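Side-chain contacts in Emp46p (Saccharomyces cerevisiae, PDB 2A6V), which acts as a calcium-independent, carbohydrate-binding cargo receptor that takes part in the secretion of glycoproteins: residues A[43-47]-A[48-52]; A[60-63]-A[64-68]; A[134-138]-A[139-143]. One frame throughout, in Å; residues are numbered along the deposited sequence.

Interaction 1 (A[43-47]-A[48-52])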
# COMPACT_ATOMS: atom_id res chain seq x y z
N VAL A 43 -2.80 -6.27 -11.91
CA VAL A 43 -3.71 -5.19 -12.18
C VAL A 43 -4.78 -5.30 -11.09
O VAL A 43 -5.58 -6.25 -11.07
CB VAL A 43 -4.33 -5.27 -13.58
CG1 VAL A 43 -5.32 -4.12 -13.79
CG2 VAL A 43 -3.22 -5.27 -14.65
N LEU A 44 -4.77 -4.35 -10.15
CA LEU A 44 -5.70 -4.37 -9.03
C LEU A 44 -7.11 -4.05 -9.50
O LEU A 44 -8.06 -4.64 -8.97
CB LEU A 44 -5.27 -3.34 -7.97
CG LEU A 44 -3.96 -3.63 -7.23
CD1 LEU A 44 -3.51 -2.39 -6.46
CD2 LEU A 44 -4.11 -4.80 -6.26
N THR A 45 -7.25 -3.16 -10.48
CA THR A 45 -8.55 -2.66 -10.92
C THR A 45 -8.73 -2.74 -12.44
O THR A 45 -8.73 -1.71 -13.13
CB THR A 45 -8.75 -1.21 -10.46
OG1 THR A 45 -7.69 -0.37 -10.92
CG2 THR A 45 -8.70 -1.12 -8.95
N PRO A 46 -8.85 -3.96 -12.96
CA PRO A 46 -8.85 -4.18 -14.41
C PRO A 46 -10.10 -3.77 -15.19
O PRO A 46 -10.05 -3.71 -16.42
CB PRO A 46 -8.67 -5.69 -14.52
CG PRO A 46 -9.22 -6.25 -13.27
CD PRO A 46 -8.89 -5.22 -12.21
N GLY A 47 -11.19 -3.55 -14.49
CA GLY A 47 -12.45 -3.18 -15.12
C GLY A 47 -13.03 -1.90 -14.58
O GLY A 47 -12.55 -1.34 -13.60
N LYS A 48 -14.11 -1.45 -15.21
CA LYS A 48 -14.84 -0.29 -14.73
C LYS A 48 -15.41 -0.59 -13.36
O LYS A 48 -16.05 -1.65 -13.15
CB LYS A 48 -15.99 0.01 -15.73
CG LYS A 48 -15.51 0.40 -17.08
CD LYS A 48 -16.62 0.36 -18.14
CE LYS A 48 -17.42 1.63 -18.22
NZ LYS A 48 -18.39 1.59 -19.38
N ASN A 49 -15.19 0.32 -12.41
CA ASN A 49 -15.75 0.19 -11.05
C ASN A 49 -15.37 -1.12 -10.39
O ASN A 49 -16.24 -1.83 -9.86
CB ASN A 49 -17.28 0.36 -11.08
CG ASN A 49 -17.70 1.79 -11.28
OD1 ASN A 49 -17.34 2.66 -10.51
ND2 ASN A 49 -18.52 2.04 -12.30
N THR A 50 -14.08 -1.44 -10.42
CA THR A 50 -13.55 -2.63 -9.77
C THR A 50 -12.66 -2.28 -8.59
O THR A 50 -12.10 -1.18 -8.54
CB THR A 50 -12.76 -3.53 -10.74
OG1 THR A 50 -11.76 -2.77 -11.45
CG2 THR A 50 -13.65 -4.13 -11.82
N LYS A 51 -12.53 -3.23 -7.67
CA LYS A 51 -11.67 -3.20 -6.49
C LYS A 51 -10.73 -4.38 -6.60
O LYS A 51 -11.06 -5.41 -7.18
CB LYS A 51 -12.49 -3.46 -5.22
CG LYS A 51 -13.27 -2.33 -4.66
CD LYS A 51 -14.15 -2.81 -3.49
CE LYS A 51 -14.97 -1.62 -2.97
NZ LYS A 51 -15.86 -1.83 -1.76
N GLY A 52 -9.56 -4.27 -6.01
CA GLY A 52 -8.65 -5.39 -5.88
C GLY A 52 -7.64 -5.16 -4.79
O GLY A 52 -7.38 -4.00 -4.43
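Thr-50 and Gly-47 meet across a tight turn in the loop by which this legume-lectin-like beta sandwich passes from strand 41-43 of one sheet to strand 51-56 of the other. The polar contact is a single hydroxyl bond: Thr-50 OG1 donates to Gly-47 O at 2.7 Å. The hydroxyl comes to the oxygen from 35° above the carbonyl plane, off either lone pair. A chi1 of 52° places OG1 between its own backbone N and carbonyl carbon and directs it back across the turn, while CG2 lies against the same peptide at 3.5 Å from Gly-47 O. Asn-203 holds both sides of the turn, its ND2 giving a second hydrogen bond to Gly-47 O and its OD1 accepting from Thr-50 N.

Van der Waals contacts of carbon with backbone and hydroxyl oxygens run along the two arms. Thr-45 turns its methyl to the opposing backbone, CG2 standing 3.4 Å from Thr-50 O, whereas its hydroxyl is used by Glu-208 O and Phe-210 N. The ring of Pro-46 only brushes Thr-50, CD lying 3.8 Å from OG1. Further in, Leu-44 lays CD2 over the Gly-52 carbonyl at 3.8 Å from its O; the side chain also touches Ile-212 and Ala-201, one from each sheet.

The third kind of contact belongs to the backbone. Gly-52 carries no side chain where Leu-44 O approaches, and the two arms close there through a CA-H...O contact, Gly-52 CA to Leu-44 O at 3.2 Å with 137° at the hydrogen.

Interaction 2 (A[60-63]-A[64-68])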
# COMPACT_ATOMS: atom_id res chain seq x y z
N TYR A 60 3.74 -9.95 10.11
CA TYR A 60 5.17 -9.66 10.23
C TYR A 60 5.52 -9.12 11.62
O TYR A 60 4.86 -8.22 12.12
CB TYR A 60 5.58 -8.63 9.19
CG TYR A 60 7.07 -8.39 9.14
CD1 TYR A 60 7.91 -9.31 8.57
CD2 TYR A 60 7.63 -7.22 9.67
CE1 TYR A 60 9.27 -9.11 8.52
CE2 TYR A 60 9.00 -7.00 9.62
CZ TYR A 60 9.82 -7.95 9.04
OH TYR A 60 11.18 -7.75 8.97
N SER A 61 6.56 -9.68 12.23
CA SER A 61 7.11 -9.17 13.47
C SER A 61 8.52 -8.63 13.21
O SER A 61 9.37 -9.34 12.67
CB SER A 61 7.12 -10.27 14.54
OG SER A 61 5.79 -10.63 14.91
N ILE A 62 8.75 -7.37 13.56
CA ILE A 62 10.04 -6.73 13.30
C ILE A 62 11.10 -7.27 14.24
O ILE A 62 10.81 -7.54 15.41
CB ILE A 62 9.94 -5.19 13.47
CG1 ILE A 62 9.31 -4.57 12.23
CG2 ILE A 62 11.32 -4.56 13.74
CD1 ILE A 62 8.97 -3.13 12.39
N LYS A 63 12.31 -7.41 13.73
CA LYS A 63 13.48 -7.72 14.55
C LYS A 63 14.06 -6.40 15.07
O LYS A 63 13.76 -5.99 16.19
CB LYS A 63 14.48 -8.55 13.74
CG LYS A 63 15.40 -9.45 14.58
CD LYS A 63 16.48 -8.66 15.34
CE LYS A 63 17.86 -9.34 15.31
NZ LYS A 63 18.25 -9.92 16.64
N ASP A 64 14.86 -5.71 14.25
CA ASP A 64 15.45 -4.42 14.61
C ASP A 64 14.73 -3.31 13.84
O ASP A 64 14.09 -2.45 14.45
CB ASP A 64 16.95 -4.38 14.29
CG ASP A 64 17.79 -5.16 15.30
OD1 ASP A 64 17.26 -5.59 16.34
OD2 ASP A 64 19.01 -5.37 15.11
N ALA A 65 14.81 -3.37 12.51
CA ALA A 65 14.21 -2.39 11.61
C ALA A 65 13.69 -3.06 10.33
O ALA A 65 13.91 -4.26 10.11
CB ALA A 65 15.23 -1.31 11.26
N MET A 66 12.99 -2.30 9.50
CA MET A 66 12.48 -2.87 8.26
C MET A 66 12.35 -1.88 7.13
O MET A 66 12.22 -0.68 7.36
CB MET A 66 11.13 -3.54 8.51
CG MET A 66 9.98 -2.64 8.82
SD MET A 66 8.36 -3.42 8.45
CE MET A 66 7.40 -1.92 8.26
N THR A 67 12.35 -2.40 5.91
CA THR A 67 12.09 -1.63 4.71
C THR A 67 11.04 -2.35 3.86
O THR A 67 11.14 -3.54 3.66
CB THR A 67 13.38 -1.52 3.89
OG1 THR A 67 14.40 -0.89 4.68
CG2 THR A 67 13.18 -0.61 2.67
N ILE A 68 10.05 -1.61 3.38
CA ILE A 68 9.09 -2.15 2.42
C ILE A 68 9.15 -1.27 1.19
O ILE A 68 9.06 -0.04 1.27
CB ILE A 68 7.68 -2.15 2.98
CG1 ILE A 68 7.57 -3.11 4.18
CG2 ILE A 68 6.70 -2.55 1.87
CD1 ILE A 68 6.27 -2.98 4.94
O HOH W 1 12.95 -6.76 10.75
O HOH W 2 13.44 -3.08 17.04
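Between Tyr-60 and Met-66 the backbone doubles back, the run from CA of Tyr-60 to CA of Lys-63 and that from CA of Asp-64 to CA of Met-66 pointing 136° apart. This reversal of the chain lets the loop after strand 51-56 enter strand 66-75 of the other sheet of the sandwich.

Its inner side is apolar. Met-66 has CG between its own N and carbonyl carbon (chi1 69°), and the chain then runs extended until SD lies 3.8 Å from Tyr-60 CE2. The sulfur is 4.8 Å from the centroid of the Tyr-60 ring and 55° off its normal, an oblique Met-aromatic contact. Ile-62 crosses Met-66 at about a right angle, CD1 touching Met-66 CG at 3.7 Å, while its other branch, CG2, rests against the Asp-64 carbonyl. Leu-162 and Leu-89 continue the apolar surroundings of Met-66 into both sheets.

On the outer side Lys-63 and Asp-64 run alongside each other. The contact is made by the aliphatic part, Lys-63 CD to Asp-64 OD1 at 3.3 Å; the bent lysine leaves NZ 4.5 Å from the same OD1, beyond a salt bridge.

Waters link backbone polar atoms and the Tyr-60 hydroxyl. One donates to Tyr-60 OH (2.7 Å) and Ala-65 O (2.8 Å) and accepts from Lys-63 N (3.1 Å); a second joins the adjacent carbonyls of Lys-63 and Asp-64. Tyr-60 OH also bonds Asp-219 OD1. Without direct hydrogen bonds between the arms, the first water is the polar link across the bend, beside the sulfur-ring and aliphatic contacts.

Interaction 3 (A[134-138]-A[139-143]). With K (potassium ion), chain C.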
# COMPACT_ATOMS: atom_id res chain seq x y z
N LYS A 134 -12.65 4.69 15.74
CA LYS A 134 -13.51 5.57 14.95
C LYS A 134 -13.42 5.26 13.45
O LYS A 134 -12.46 4.64 12.99
CB LYS A 134 -13.14 7.03 15.21
CG LYS A 134 -14.30 8.01 15.12
CD LYS A 134 -13.80 9.45 15.06
CE LYS A 134 -14.93 10.46 15.18
NZ LYS A 134 -14.47 11.86 14.91
N ASP A 135 -14.45 5.68 12.72
CA ASP A 135 -14.50 5.55 11.27
C ASP A 135 -13.68 6.67 10.66
O ASP A 135 -13.88 7.85 10.97
CB ASP A 135 -15.93 5.70 10.75
CG ASP A 135 -16.74 4.42 10.82
OD1 ASP A 135 -17.90 4.47 10.38
OD2 ASP A 135 -16.33 3.32 11.27
N LEU A 136 -12.76 6.31 9.78
CA LEU A 136 -12.04 7.29 8.99
C LEU A 136 -12.94 7.75 7.86
O LEU A 136 -13.29 6.94 7.00
CB LEU A 136 -10.76 6.66 8.42
CG LEU A 136 -9.68 7.59 7.84
CD1 LEU A 136 -8.36 6.84 7.68
CD2 LEU A 136 -10.06 8.17 6.48
N ASP A 137 -13.32 9.03 7.89
CA ASP A 137 -14.01 9.66 6.77
C ASP A 137 -12.94 10.36 5.95
O ASP A 137 -12.30 11.28 6.43
CB ASP A 137 -15.06 10.68 7.25
CG ASP A 137 -15.44 11.68 6.16
OD1 ASP A 137 -15.63 11.29 4.99
OD2 ASP A 137 -15.55 12.90 6.38
N ILE A 138 -12.74 9.92 4.72
CA ILE A 138 -11.58 10.36 3.96
C ILE A 138 -11.59 11.87 3.76
O ILE A 138 -10.54 12.48 3.68
CB ILE A 138 -11.47 9.59 2.61
CG1 ILE A 138 -10.09 9.77 1.99
CG2 ILE A 138 -12.56 10.03 1.65
CD1 ILE A 138 -8.99 9.23 2.83
N GLU A 139 -12.77 12.48 3.72
CA GLU A 139 -12.84 13.93 3.55
C GLU A 139 -12.44 14.68 4.83
O GLU A 139 -11.51 15.48 4.82
CB GLU A 139 -14.25 14.31 3.10
CG GLU A 139 -14.51 15.80 2.93
CD GLU A 139 -15.94 16.09 2.51
OE1 GLU A 139 -16.83 15.24 2.75
OE2 GLU A 139 -16.18 17.18 1.96
N SER A 140 -13.11 14.39 5.94
CA SER A 140 -12.94 15.17 7.18
C SER A 140 -11.88 14.66 8.18
O SER A 140 -11.37 15.45 8.98
CB SER A 140 -14.29 15.30 7.90
OG SER A 140 -14.76 14.05 8.35
N SER A 141 -11.56 13.38 8.17
CA SER A 141 -10.54 12.86 9.07
C SER A 141 -9.17 13.35 8.65
O SER A 141 -8.88 13.41 7.46
CB SER A 141 -10.51 11.33 9.10
OG SER A 141 -11.74 10.85 9.54
N PRO A 142 -8.35 13.77 9.60
CA PRO A 142 -7.03 14.30 9.26
C PRO A 142 -5.99 13.24 8.92
O PRO A 142 -5.99 12.17 9.53
CB PRO A 142 -6.60 15.03 10.53
CG PRO A 142 -7.35 14.38 11.63
CD PRO A 142 -8.63 13.88 11.05
N TYR A 143 -5.13 13.56 7.96
CA TYR A 143 -3.88 12.83 7.74
C TYR A 143 -2.79 13.49 8.57
O TYR A 143 -2.88 14.68 8.91
CB TYR A 143 -3.50 12.81 6.24
CG TYR A 143 -3.56 14.15 5.54
CD1 TYR A 143 -2.52 15.06 5.66
CD2 TYR A 143 -4.64 14.49 4.74
CE1 TYR A 143 -2.58 16.27 5.02
CE2 TYR A 143 -4.71 15.71 4.09
CZ TYR A 143 -3.67 16.61 4.26
OH TYR A 143 -3.68 17.85 3.63
K K C . -8.91 14.13 4.93
O HOH W 3 -8.67 15.62 2.55
O HOH W 4 -7.72 16.41 6.15
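Asp-137 extends its carboxylate away from its own N (chi1 160°) to lie over the following turn, and Ser-141 folds OG back beside its own N (chi1 -61°), where Asp-137 N reaches it at 2.9 Å. In return Ser-141 N donates to Asp-137 O at 2.8 Å, nearly along the C=O axis. The carboxylate grips the turn between: OD2 takes Ser-140 N at 2.9 Å from well above its plane, and OD1 takes Glu-139 N in a weak bond of 3.3 Å, which closes an Asx turn. Ser-140 OG also donates to Asp-137 OD2, though the 2.4 Å separation is doubtfully short.

The folded turn gathers carbonyls onto a potassium ion: Ile-138 O and Ser-141 O each lie 2.6 Å from it and Glu-139 O 2.9 Å. Two waters and Tyr-128 OH complete the site. The Asp-137 carboxylate is second shell to two of the three carbonyls, bonding the N-H of the peptides that carry Ile-138 O and Glu-139 O.

The loop connects strand 124-131 to 145-148, the outermost strand of its sheet; Leu-136 leans on Tyr-128 of the former, and Ile-138 packs on Met-112 and Leu-114 of strand 111-115.

All three contacts are local turns in loops at the ends of sandwich strands, and none touches another. Interactions 1 and 2 are consecutive crossings between the sheets: strand 51-56 leads out of the first and strand 66-75 out of the second. Their centres stand about 30 Å apart, on opposite sides of the chain's centre. Interaction 3 joins strands within one sheet, its centre about 24 Å from that of interaction 1 and about 27 Å from that of interaction 2. It alone supplies potassium ligands; the Leu-44 side chain of interaction 1 stays about 13 Å from a bound potassium ion, and interaction 2 lies away from both sites.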